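Local coordinates for 2S Albumin protein (Dolichos, PDB 6IX1) that is a seed 2S albumin with a hemopexin-type beta-propeller fold, and probably serves as a storage protein, its precise biochemical role being unsettled, at residues Phe122-Thr125 and Val130-Phe133; Ala189-Ile194 and Asp214-Leu219; Asn154-Asp157 and Leu162-Thr165; Glu15-Glu20 and Ile84-Gly89. All blocks are in the same frame, centred on the assembly; numbering follows the deposited sequence.

Overall arrangement
The chain folds as a hemopexin-type propeller of four antiparallel sheets, or blades, placed round a common axis. Contact 4 comes first along the chain. It joins strand 15-20 of the first sheet to the loop just after strand 80-85 of the second. Contact 1 is the hairpin of strands 120-123 and 129-134 in the third sheet. Contact 3 follows, where helix 155-158 meets the loop leading to the fourth sheet. Contact 2 comes last, between strand 190-195 of the fourth sheet and the chain after helix 212-215. The centres of contacts 1 and 3 are about 16 Å apart, and Phe133 packs on Ile155. Contact 2 touches contact 4 through Trp216 on Phe18, joining last blade to first, consistent with closing the propeller ring.

Contact 1 (Phe122-Thr125 and Val130-Phe133); sequences FRST and VYLF. With SO4 (sulfate ion), chain E.
Phe122 and Tyr131 form an antiparallel hydrogen-bonded pair in a beta hairpin, part of the third blade of the hemopexin-type propeller. Tyr131 N donates to Phe122 O at 2.9 Å, and Phe122 N donates to Tyr131 O at 3.1 Å. Their side chains share one face of the sheet and join Phe133 in an aromatic cluster. Tyr131 CD2 sits over the Phe122 ring near its rim, 3.4 Å from Phe122 CE1, with the two planes inclined at 33°. Tyr131 CB also makes a CH-pi contact over that ring. Phe133 comes rim to rim, its CE2 3.7 Å from Phe122 CE2. Phe122 CG lies between its backbone N and carbonyl carbon (chi1 68°), which brings the ring against Tyr131. Ser124 CB touches Tyr131 CE2 at 3.5 Å, while Ser124 OG is bonded to Lys126 N. On the other face, the Arg123 chain rests on Val130 and its guanidinium group bonds to the carbonyls of Thr68 and Gly127. Farther out, Phe196 and Phe159 meet Phe122 and Tyr131 edge-to-face. A sulfate, probably from the crystallisation liquor, also bound by Tyr138, Arg140 and Gly199, places its O2 2.6 Å from Tyr131 OH.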
# COMPACT_ATOMS: atom_id res chain seq x y z
N PHE A 122 -1.23 -1.02 -4.79
CA PHE A 122 -2.16 -2.01 -4.23
C PHE A 122 -2.29 -3.14 -5.19
O PHE A 122 -2.07 -2.93 -6.40
CB PHE A 122 -3.52 -1.45 -3.83
CG PHE A 122 -4.45 -0.97 -4.90
CD1 PHE A 122 -5.29 -1.81 -5.55
CD2 PHE A 122 -4.48 0.37 -5.27
CE1 PHE A 122 -6.17 -1.33 -6.48
CE2 PHE A 122 -5.39 0.89 -6.15
CZ PHE A 122 -6.18 -0.00 -6.80
N ARG A 123 -2.63 -4.31 -4.70
CA ARG A 123 -2.76 -5.52 -5.49
C ARG A 123 -4.05 -5.56 -6.29
O ARG A 123 -5.14 -5.36 -5.75
CB ARG A 123 -2.68 -6.68 -4.50
CG ARG A 123 -2.73 -8.09 -5.11
CD ARG A 123 -1.53 -8.43 -5.92
NE ARG A 123 -1.45 -9.82 -6.21
CZ ARG A 123 -1.99 -10.48 -7.25
NH1 ARG A 123 -2.57 -9.78 -8.23
NH2 ARG A 123 -1.86 -11.76 -7.43
N SER A 124 -3.91 -5.79 -7.58
CA SER A 124 -5.06 -5.86 -8.48
C SER A 124 -5.72 -7.22 -8.36
O SER A 124 -5.12 -8.24 -7.97
CB SER A 124 -4.62 -5.58 -9.90
OG SER A 124 -5.71 -5.59 -10.82
N THR A 125 -6.94 -7.36 -8.81
CA THR A 125 -7.53 -8.64 -9.09
C THR A 125 -7.07 -9.18 -10.45
O THR A 125 -7.36 -10.33 -10.67
CB THR A 125 -9.06 -8.50 -9.13
OG1 THR A 125 -9.38 -7.49 -10.07
CG2 THR A 125 -9.68 -8.15 -7.78
N VAL A 130 -0.12 -5.27 -9.96
CA VAL A 130 -0.05 -4.32 -8.85
C VAL A 130 -0.08 -2.92 -9.42
O VAL A 130 0.71 -2.59 -10.35
CB VAL A 130 1.23 -4.52 -8.06
CG1 VAL A 130 1.36 -3.50 -6.98
CG2 VAL A 130 1.33 -5.92 -7.49
N TYR A 131 -0.97 -2.08 -8.93
CA TYR A 131 -1.04 -0.65 -9.26
C TYR A 131 0.05 0.07 -8.53
O TYR A 131 0.23 -0.12 -7.34
CB TYR A 131 -2.37 -0.04 -8.91
CG TYR A 131 -3.49 -0.59 -9.75
CD1 TYR A 131 -3.85 -0.03 -10.94
CD2 TYR A 131 -4.30 -1.63 -9.31
CE1 TYR A 131 -4.83 -0.53 -11.76
CE2 TYR A 131 -5.30 -2.11 -10.13
CZ TYR A 131 -5.60 -1.57 -11.35
OH TYR A 131 -6.67 -2.00 -12.04
N LEU A 132 0.80 0.92 -9.22
CA LEU A 132 1.87 1.79 -8.73
C LEU A 132 1.49 3.27 -8.97
O LEU A 132 1.13 3.58 -10.11
CB LEU A 132 3.22 1.47 -9.40
CG LEU A 132 3.69 0.02 -9.35
CD1 LEU A 132 4.99 -0.05 -10.05
CD2 LEU A 132 3.89 -0.54 -7.95
N PHE A 133 1.65 4.11 -7.95
CA PHE A 133 1.24 5.51 -8.04
C PHE A 133 2.44 6.37 -7.70
O PHE A 133 3.16 6.07 -6.73
CB PHE A 133 0.13 5.83 -7.04
CG PHE A 133 -1.11 5.05 -7.34
CD1 PHE A 133 -2.00 5.54 -8.28
CD2 PHE A 133 -1.41 3.80 -6.74
CE1 PHE A 133 -3.14 4.83 -8.66
CE2 PHE A 133 -2.55 3.12 -7.10
CZ PHE A 133 -3.44 3.64 -8.00
S SO4 E . -6.54 -0.36 -15.12
O1 SO4 E . -6.07 -1.78 -14.91
O2 SO4 E . -7.38 -0.32 -13.92
O3 SO4 E . -7.23 -0.46 -16.30
O4 SO4 E . -5.37 0.42 -15.14

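Contact 2 (Ala189-Ile194 and Asp214-Leu219). With SO4 (sulfate ion), chain D.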
# COMPACT_ATOMS: atom_id res chain seq x y z
N ALA A 189 -5.13 13.20 5.45
CA ALA A 189 -6.09 12.90 6.54
C ALA A 189 -7.30 12.08 6.08
O ALA A 189 -8.09 11.63 6.94
CB ALA A 189 -6.55 14.24 7.08
N GLN A 190 -7.44 11.84 4.79
CA GLN A 190 -8.70 11.37 4.17
C GLN A 190 -8.46 10.02 3.49
O GLN A 190 -7.34 9.61 3.16
CB GLN A 190 -9.19 12.32 3.06
CG GLN A 190 -9.71 13.68 3.44
CD GLN A 190 -9.98 14.46 2.18
OE1 GLN A 190 -9.21 14.46 1.18
NE2 GLN A 190 -11.08 15.17 2.28
N TYR A 191 -9.56 9.36 3.27
CA TYR A 191 -9.56 8.12 2.49
C TYR A 191 -10.85 7.95 1.70
O TYR A 191 -11.84 8.63 1.95
CB TYR A 191 -9.35 6.88 3.36
CG TYR A 191 -10.56 6.28 4.06
CD1 TYR A 191 -11.22 6.98 5.04
CD2 TYR A 191 -11.09 5.11 3.62
CE1 TYR A 191 -12.32 6.44 5.67
CE2 TYR A 191 -12.17 4.51 4.24
CZ TYR A 191 -12.76 5.20 5.29
OH TYR A 191 -13.80 4.69 6.03
N VAL A 192 -10.82 7.03 0.79
CA VAL A 192 -12.01 6.54 0.10
C VAL A 192 -11.88 5.06 -0.21
O VAL A 192 -10.78 4.56 -0.33
CB VAL A 192 -12.26 7.34 -1.19
CG1 VAL A 192 -11.22 7.03 -2.27
CG2 VAL A 192 -13.68 7.22 -1.69
N ARG A 193 -13.05 4.43 -0.29
CA ARG A 193 -13.13 3.04 -0.67
C ARG A 193 -13.66 3.01 -2.09
O ARG A 193 -14.64 3.67 -2.39
CB ARG A 193 -14.01 2.26 0.28
CG ARG A 193 -14.18 0.80 -0.10
CD ARG A 193 -14.74 -0.04 0.99
NE ARG A 193 -16.02 0.45 1.45
CZ ARG A 193 -17.10 -0.28 1.82
NH1 ARG A 193 -17.16 -1.58 1.55
NH2 ARG A 193 -18.12 0.31 2.43
N ILE A 194 -12.97 2.23 -2.93
CA ILE A 194 -13.40 2.09 -4.33
C ILE A 194 -13.65 0.61 -4.61
O ILE A 194 -13.08 -0.25 -4.03
CB ILE A 194 -12.36 2.69 -5.31
CG1 ILE A 194 -11.07 1.88 -5.32
CG2 ILE A 194 -12.16 4.16 -5.03
CD1 ILE A 194 -10.16 2.31 -6.50
N ASP A 214 -12.74 9.06 10.95
CA ASP A 214 -14.18 8.82 10.98
C ASP A 214 -14.54 7.40 10.59
O ASP A 214 -15.48 6.81 11.13
CB ASP A 214 -14.90 9.86 10.13
CG ASP A 214 -14.74 11.28 10.75
OD1 ASP A 214 -14.53 11.41 11.94
OD2 ASP A 214 -14.77 12.25 10.05
N GLY A 215 -13.84 6.86 9.61
CA GLY A 215 -14.12 5.48 9.14
C GLY A 215 -13.38 4.39 9.90
O GLY A 215 -13.83 3.26 9.95
N TRP A 216 -12.27 4.79 10.50
CA TRP A 216 -11.32 3.89 11.22
C TRP A 216 -11.04 4.43 12.62
O TRP A 216 -9.93 4.81 12.96
CB TRP A 216 -10.02 3.80 10.42
CG TRP A 216 -10.22 3.15 9.08
CD1 TRP A 216 -10.70 3.74 7.93
CD2 TRP A 216 -9.84 1.83 8.70
NE1 TRP A 216 -10.71 2.84 6.90
CE2 TRP A 216 -10.17 1.66 7.33
CE3 TRP A 216 -9.17 0.80 9.35
CZ2 TRP A 216 -9.90 0.50 6.64
CZ3 TRP A 216 -8.95 -0.37 8.68
CH2 TRP A 216 -9.30 -0.52 7.35
N PRO A 217 -12.09 4.60 13.46
CA PRO A 217 -11.87 5.23 14.74
C PRO A 217 -10.91 4.51 15.70
O PRO A 217 -10.42 5.12 16.64
CB PRO A 217 -13.25 5.39 15.33
CG PRO A 217 -14.07 4.33 14.61
CD PRO A 217 -13.50 4.28 13.20
N CYS A 218 -10.61 3.26 15.41
CA CYS A 218 -9.67 2.52 16.27
C CYS A 218 -8.27 3.13 16.19
O CYS A 218 -7.45 2.81 17.04
CB CYS A 218 -9.64 1.00 16.02
SG CYS A 218 -8.81 0.55 14.44
N LEU A 219 -8.03 3.98 15.19
CA LEU A 219 -6.73 4.64 15.01
C LEU A 219 -6.65 6.00 15.69
O LEU A 219 -5.59 6.60 15.59
CB LEU A 219 -6.44 4.79 13.53
CG LEU A 219 -6.39 3.47 12.74
CD1 LEU A 219 -6.11 3.81 11.30
CD2 LEU A 219 -5.40 2.44 13.32
S SO4 D . -15.06 1.49 5.16
O1 SO4 D . -16.22 1.58 5.99
O2 SO4 D . -15.01 0.15 4.69
O3 SO4 D . -13.93 1.75 5.89
O4 SO4 D . -15.10 2.41 4.06
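Tyr191 and Trp216 make a buried edge-to-face aromatic contact between strand 190-195 and the chain just beyond helix 212-215. The indole edge points at the face of the phenol ring, with the planes at 76°. Trp216 NE1 is the leading atom. It lies over the Tyr191 face toward the rim, 3.5 Å from Tyr191 CE2. Trp216 CD1 follows at 3.7 Å from Tyr191 CZ. Tyr191 CG lies between the backbone N and the carbonyl carbon (chi1 83°), and the hydroxyl extends to the helix end. There Tyr191 OH comes 3.2 Å from Gly215 CA. The hydroxyl occupies the space that a beta carbon on Gly215 would need, so the absence of a side chain permits this close approach.

Strand 190-195 belongs to the fourth blade of the hemopexin-type propeller, and the Trp216 side chain reaches from it to the first. Its ring meets Phe18 of the first blade and Tyr184 of the fourth, both edge-to-face.

A sulfate ion, probably from the crystallisation liquor, adds a polar layer. Tyr191 OH donates to sulfate O3 at 2.9 Å. Arg193 turns a face of its guanidinium group to sulfate O2, while its NH1 forms a salt bridge with Glu182. Tyr184 OH and Gly32 N also bind the ion. A leucine in place of Tyr191 would probably leave sulfate O3 without this donor and deprive the Trp216 edge of its aromatic face. Sulfate O3 also lies 3.5 Å from Trp216 NE1, at an oblique position to the indole.

Contact 3 (Asn154-Asp157 and Leu162-Thr165); sequences NITD and LKGT
Thr156 and Lys163 carry most of this contact, with Leu162 adding a smaller share. The Thr156 and Lys163 side chains cross at about a right angle. Thr156 CG2 presses on the aliphatic part of the lysine, 3.5 Å from Lys163 CG, which is tight for two carbons. Thr156 CB lies 3.6 Å from the same Lys163 CG and also faces Lys163 CE. The Thr156 methyl is anti to its carbonyl carbon, with OG1 between that carbon and the backbone N (chi1 56°). This points the methyl at the lysine. Lys163 is extended beyond CG, so its methylenes run past the threonine and its amino group continues beyond it. Lys163 NZ stays 6.4 Å from Asp157 OD1. The opposite charges may attract weakly, but they do not touch.

Leu162 works on the buried side. Its CD1 meets Ile155 CG2 at 3.9 Å, and the leucine also packs on Phe167.

The contact folds the link that follows the third blade of the hemopexin-type propeller back on the short helix 155-158. Leu162 to Thr165 is a type II beta turn, with Gly164 at positive phi (83°). Thr165 N donates to Leu162 O at 3.1 Å to close the turn. Thr165 OG1 donates to the same oxygen at 2.8 Å, in the carbonyl plane and on a lone pair. Two bonds from one residue thus grip Leu162 O. Within 154-157, Asp157 OD2 accepts from Asn154 N at 2.9 Å, with the donor above the carboxylate plane.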
# COMPACT_ATOMS: atom_id res chain seq x y z
N ASN A 154 -2.02 9.27 -16.45
CA ASN A 154 -2.56 9.98 -15.29
C ASN A 154 -3.45 8.97 -14.54
O ASN A 154 -4.14 8.17 -15.15
CB ASN A 154 -3.32 11.22 -15.73
CG ASN A 154 -2.43 12.35 -16.17
OD1 ASN A 154 -1.23 12.25 -16.24
ND2 ASN A 154 -3.02 13.46 -16.47
N ILE A 155 -3.50 9.20 -13.23
CA ILE A 155 -4.46 8.42 -12.39
C ILE A 155 -5.85 8.44 -12.99
O ILE A 155 -6.54 7.39 -13.06
CB ILE A 155 -4.45 8.99 -10.98
CG1 ILE A 155 -3.12 8.67 -10.30
CG2 ILE A 155 -5.66 8.48 -10.19
CD1 ILE A 155 -2.86 9.28 -8.94
N THR A 156 -6.32 9.60 -13.48
CA THR A 156 -7.69 9.68 -13.94
C THR A 156 -7.87 9.10 -15.34
O THR A 156 -9.00 9.05 -15.81
CB THR A 156 -8.20 11.10 -13.85
OG1 THR A 156 -7.34 11.96 -14.58
CG2 THR A 156 -8.37 11.55 -12.43
N ASP A 157 -6.77 8.77 -16.04
CA ASP A 157 -6.98 7.95 -17.28
C ASP A 157 -7.46 6.55 -16.94
O ASP A 157 -8.22 5.98 -17.69
CB ASP A 157 -5.68 7.81 -18.07
CG ASP A 157 -5.19 9.18 -18.62
OD1 ASP A 157 -6.07 9.92 -19.05
OD2 ASP A 157 -3.97 9.38 -18.65
N LEU A 162 -12.29 9.25 -9.94
CA LEU A 162 -11.58 10.08 -8.95
C LEU A 162 -11.38 11.53 -9.41
O LEU A 162 -10.91 12.33 -8.64
CB LEU A 162 -10.18 9.49 -8.68
CG LEU A 162 -10.20 8.09 -8.10
CD1 LEU A 162 -8.75 7.62 -7.92
CD2 LEU A 162 -10.88 8.07 -6.75
N LYS A 163 -11.81 11.85 -10.62
CA LYS A 163 -11.79 13.25 -11.07
C LYS A 163 -12.61 14.09 -10.10
O LYS A 163 -13.72 13.77 -9.70
CB LYS A 163 -12.35 13.40 -12.47
CG LYS A 163 -11.40 12.82 -13.52
CD LYS A 163 -11.98 12.86 -14.94
CE LYS A 163 -11.05 12.41 -16.01
NZ LYS A 163 -11.46 12.85 -17.31
N GLY A 164 -12.06 15.26 -9.75
CA GLY A 164 -12.68 16.20 -8.84
C GLY A 164 -12.45 15.89 -7.40
O GLY A 164 -13.13 16.44 -6.51
N THR A 165 -11.66 14.86 -7.09
CA THR A 165 -11.27 14.48 -5.73
C THR A 165 -9.77 14.72 -5.60
O THR A 165 -9.07 14.68 -6.63
CB THR A 165 -11.61 13.05 -5.34
OG1 THR A 165 -10.64 12.14 -5.89
CG2 THR A 165 -13.04 12.68 -5.69

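Contact 4 (Glu15-Glu20 and Ile84-Gly89); sequences EVYFFE and IDYAPG
Tyr17 and Tyr86 make an oblique aromatic contact between two blades of the hemopexin-type propeller. The ring planes are at 65°, with centroids 5.4 Å apart. One side of the Tyr86 ring does the touching: Tyr86 CD1 lies 3.7 Å from Tyr17 OH and 3.9 Å from Tyr17 CE1. Tyr86 CG sits between its backbone N and carbonyl carbon (chi1 55°), which directs the ring to Tyr17.

Pro88 adds a looser van der Waals contact, its CB 4.1 Å from Tyr17 OH. A serine at Tyr17 would probably open a gap beside Tyr86 and Pro88.

The polar bonds lie around the pair. Tyr86 OH is hydrogen-bonded to Ser11 N, which ties the ring to the loop of the first blade. Asp85 OD1 accepts from Ala87 N at 2.9 Å in an Asx turn. This bond shapes the bend that follows strand 80-85, next to Tyr86.

Strand 15-20 is an inner strand of the first sheet, flanked by strands 6-9 and 23-28. Phe8 of strand 6-9 stacks on Tyr17 and also meets Tyr86, while Ala73 of strand 72-77 packs on Tyr86 from the second sheet.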
# COMPACT_ATOMS: atom_id res chain seq x y z
N GLU A 15 -7.11 -8.81 7.76
CA GLU A 15 -6.02 -8.11 8.44
C GLU A 15 -5.28 -7.20 7.43
O GLU A 15 -5.00 -7.62 6.29
CB GLU A 15 -5.04 -9.09 9.11
CG GLU A 15 -5.72 -9.89 10.16
CD GLU A 15 -4.82 -10.80 10.99
OE1 GLU A 15 -3.64 -10.48 11.16
OE2 GLU A 15 -5.40 -11.76 11.57
N VAL A 16 -4.91 -6.03 7.93
CA VAL A 16 -4.17 -5.02 7.16
C VAL A 16 -3.02 -4.51 8.04
O VAL A 16 -3.14 -4.41 9.28
CB VAL A 16 -5.06 -3.86 6.66
CG1 VAL A 16 -5.75 -3.09 7.81
CG2 VAL A 16 -4.26 -2.88 5.81
N TYR A 17 -1.89 -4.28 7.39
CA TYR A 17 -0.75 -3.61 8.02
C TYR A 17 -0.71 -2.15 7.56
O TYR A 17 -0.77 -1.89 6.36
CB TYR A 17 0.55 -4.30 7.63
CG TYR A 17 0.75 -5.69 8.18
CD1 TYR A 17 0.25 -6.75 7.50
CD2 TYR A 17 1.37 -5.95 9.40
CE1 TYR A 17 0.36 -8.05 7.95
CE2 TYR A 17 1.52 -7.26 9.85
CZ TYR A 17 0.97 -8.32 9.14
OH TYR A 17 1.03 -9.63 9.54
N PHE A 18 -0.64 -1.24 8.50
CA PHE A 18 -0.50 0.19 8.26
C PHE A 18 0.83 0.67 8.81
O PHE A 18 1.09 0.43 9.98
CB PHE A 18 -1.59 1.04 8.90
CG PHE A 18 -2.99 0.84 8.39
CD1 PHE A 18 -3.27 0.91 7.08
CD2 PHE A 18 -4.06 0.66 9.24
CE1 PHE A 18 -4.55 0.79 6.60
CE2 PHE A 18 -5.35 0.61 8.78
CZ PHE A 18 -5.60 0.66 7.44
N PHE A 19 1.59 1.36 7.96
CA PHE A 19 2.89 1.95 8.36
C PHE A 19 2.77 3.46 8.49
O PHE A 19 2.16 4.13 7.63
CB PHE A 19 3.97 1.58 7.32
CG PHE A 19 4.12 0.09 7.27
CD1 PHE A 19 4.94 -0.57 8.15
CD2 PHE A 19 3.38 -0.63 6.39
CE1 PHE A 19 4.99 -1.96 8.16
CE2 PHE A 19 3.45 -2.02 6.40
CZ PHE A 19 4.25 -2.66 7.28
N GLU A 20 3.31 3.98 9.59
CA GLU A 20 3.27 5.40 9.97
C GLU A 20 4.68 5.73 10.46
O GLU A 20 5.06 5.33 11.56
CB GLU A 20 2.19 5.66 11.00
CG GLU A 20 0.89 5.00 10.61
CD GLU A 20 0.23 4.23 11.75
OE1 GLU A 20 -0.60 4.75 12.03
OE2 GLU A 20 0.68 3.14 12.32
N ILE A 84 9.89 -9.27 1.01
CA ILE A 84 9.91 -9.88 2.35
C ILE A 84 8.85 -10.99 2.36
O ILE A 84 7.80 -10.98 1.69
CB ILE A 84 9.75 -8.84 3.46
CG1 ILE A 84 8.32 -8.29 3.55
CG2 ILE A 84 10.74 -7.75 3.25
CD1 ILE A 84 8.05 -7.43 4.75
N ASP A 85 9.08 -11.90 3.29
CA ASP A 85 8.02 -12.80 3.85
C ASP A 85 7.70 -12.28 5.26
O ASP A 85 8.62 -12.19 6.06
CB ASP A 85 8.45 -14.28 3.82
CG ASP A 85 7.29 -15.21 4.17
OD1 ASP A 85 6.60 -14.95 5.14
OD2 ASP A 85 6.96 -16.10 3.27
N TYR A 86 6.50 -11.78 5.50
CA TYR A 86 6.11 -11.19 6.79
C TYR A 86 5.57 -12.28 7.75
O TYR A 86 5.25 -11.92 8.92
CB TYR A 86 5.19 -9.98 6.62
CG TYR A 86 3.96 -10.25 5.81
CD1 TYR A 86 2.82 -10.69 6.45
CD2 TYR A 86 3.91 -10.06 4.44
CE1 TYR A 86 1.68 -11.00 5.73
CE2 TYR A 86 2.80 -10.37 3.71
CZ TYR A 86 1.68 -10.83 4.35
OH TYR A 86 0.56 -11.14 3.66
N ALA A 87 5.43 -13.54 7.33
CA ALA A 87 5.29 -14.71 8.25
C ALA A 87 4.32 -14.48 9.39
O ALA A 87 4.69 -14.55 10.56
CB ALA A 87 6.69 -15.18 8.70
N PRO A 88 3.04 -14.25 9.14
CA PRO A 88 2.10 -13.94 10.21
C PRO A 88 2.00 -15.05 11.24
O PRO A 88 2.12 -16.25 10.93
CB PRO A 88 0.75 -13.76 9.54
CG PRO A 88 1.02 -13.73 8.12
CD PRO A 88 2.40 -14.23 7.87
N GLY A 89 1.93 -14.61 12.47
CA GLY A 89 1.73 -15.55 13.60
C GLY A 89 3.04 -16.17 14.06
O GLY A 89 3.00 -16.99 14.91